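Local coordinates for germination protein (Bacillus megaterium, PDB 6O59) that is the A subunit of a spore germinant receptor, present here as its N-terminal domain, and probably takes part in sensing germinants, at residues Pro240-Val243 with Ala244-Leu248. Sequence-based numbering, arbitrary orientation.
Sequences PDVV and AGNLL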
loop_
_atom_site.group_PDB
_atom_site.type_symbol
_atom_site.label_atom_id
_atom_site.label_comp_id
_atom_site.label_asym_id
_atom_site.label_seq_id
_atom_site.Cartn_x
_atom_site.Cartn_y
_atom_site.Cartn_z
ATOM N N PRO A 240 -0.103 14.430 -7.887
ATOM C CA PRO A 240 0.431 13.053 -7.684
ATOM C C PRO A 240 1.410 12.578 -8.778
ATOM O O PRO A 240 2.316 11.805 -8.464
ATOM C CB PRO A 240 -0.832 12.169 -7.638
ATOM C CG PRO A 240 -1.947 13.124 -7.241
ATOM C CD PRO A 240 -1.584 14.424 -7.922
ATOM N N ASP A 241 1.258 13.046 -10.044
ATOM C CA ASP A 241 2.171 12.672 -11.143
ATOM C C ASP A 241 3.590 13.206 -10.898
ATOM O O ASP A 241 4.552 12.501 -11.193
ATOM C CB ASP A 241 1.654 13.130 -12.507
ATOM C CG ASP A 241 1.250 14.583 -12.573
ATOM O OD1 ASP A 241 0.258 14.961 -11.890
ATOM O OD2 ASP A 241 1.897 15.340 -13.321
ATOM N N VAL A 242 3.718 14.414 -10.303
ATOM C CA VAL A 242 5.009 15.027 -9.959
ATOM C C VAL A 242 5.682 14.189 -8.850
ATOM O O VAL A 242 6.897 13.943 -8.930
ATOM C CB VAL A 242 4.868 16.526 -9.596
ATOM C CG1 VAL A 242 6.198 17.134 -9.142
ATOM C CG2 VAL A 242 4.311 17.308 -10.788
ATOM N N VAL A 243 4.888 13.695 -7.871
ATOM C CA VAL A 243 5.376 12.820 -6.791
ATOM C C VAL A 243 5.863 11.516 -7.421
ATOM O O VAL A 243 6.992 11.099 -7.178
ATOM C CB VAL A 243 4.300 12.590 -5.693
ATOM C CG1 VAL A 243 4.616 11.366 -4.837
ATOM C CG2 VAL A 243 4.145 13.832 -4.818
ATOM N N ALA A 244 5.039 10.932 -8.303
ATOM C CA ALA A 244 5.346 9.694 -9.032
ATOM C C ALA A 244 6.680 9.828 -9.801
ATOM O O ALA A 244 7.542 8.950 -9.680
ATOM C CB ALA A 244 4.203 9.349 -9.969
ATOM N N GLY A 245 6.873 10.945 -10.505
ATOM C CA GLY A 245 8.092 11.215 -11.256
ATOM C C GLY A 245 9.323 11.249 -10.375
ATOM O O GLY A 245 10.325 10.603 -10.696
ATOM N N ASN A 246 9.245 11.966 -9.228
ATOM C CA ASN A 246 10.382 12.044 -8.300
ATOM C C ASN A 246 10.669 10.705 -7.625
ATOM O O ASN A 246 11.839 10.379 -7.396
ATOM C CB ASN A 246 10.186 13.124 -7.263
ATOM C CG ASN A 246 10.329 14.502 -7.842
ATOM O OD1 ASN A 246 9.390 15.294 -7.845
ATOM N ND2 ASN A 246 11.499 14.818 -8.369
ATOM N N LEU A 247 9.619 9.909 -7.352
ATOM C CA LEU A 247 9.801 8.577 -6.772
ATOM C C LEU A 247 10.580 7.676 -7.738
ATOM O O LEU A 247 11.464 6.954 -7.286
ATOM C CB LEU A 247 8.469 7.920 -6.375
ATOM C CG LEU A 247 7.807 8.438 -5.111
ATOM C CD1 LEU A 247 6.380 7.967 -5.054
ATOM C CD2 LEU A 247 8.579 8.051 -3.850
ATOM N N LEU A 248 10.313 7.779 -9.059
ATOM C CA LEU A 248 11.022 6.985 -10.071
ATOM C C LEU A 248 12.463 7.477 -10.274
ATOM O O LEU A 248 13.262 6.765 -10.883
ATOM C CB LEU A 248 10.275 6.956 -11.417
ATOM C CG LEU A 248 8.889 6.312 -11.401
ATOM C CD1 LEU A 248 8.023 6.888 -12.476
ATOM C CD2 LEU A 248 8.962 4.792 -11.493
#
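Val243 and Leu247 are neighbours one turn apart along the helix 240-248, and meet through CG1 of Val243 and CD1 of Leu247 at 3.8 Å. Val243 holds CG1 anti to its own nitrogen (chi1 162°), which places that methyl beside the carbonyl carbon, on the side facing CD1 of Leu247. Beneath this apolar pair, Leu247 N donates to Val243 O over 2.9 Å.

Three more bonds of the same i to i+4 kind run alongside: Ala244 N to Pro240 O at 2.9 Å, Gly245 N to Asp241 O at 2.9 Å and Asn246 N to Val242 O at 3.1 Å. The methyl of Ala244 lies alongside the carbonyl oxygens of Pro240 and Asp241. On another side of the helix Val242 and Asn246 project from the same face, with CG1 of the valine beside the amide. The modelled rotation of that amide is doubtful, because OD1 of Asn246 is set close to Val242 O, a second acceptor; the weak hydrogen bond from Asn246 ND2 to Glu249 depends on the same choice. The carboxylate of Asp241, at the exposed surface, forms a salt bridge with Arg239.

Further out, Val243 and Leu247 both pack on Val160 of the helix 153-163, and Pro240 and Ala244 rest on Ile163 of the same helix. Leu247 also reaches Met187 and Ile189 on strand 182-189. Proline in the first turn suits a position where no earlier carbonyl need be bonded. Taken together, this is a short alpha-helix with one side buried against helix 153-163 and the five-stranded antiparallel sheet. It forms the helical link of a beta-alpha-beta crossover, joining the parallel strands 235-237 and 252-256 past strand 262-265, which lies between them.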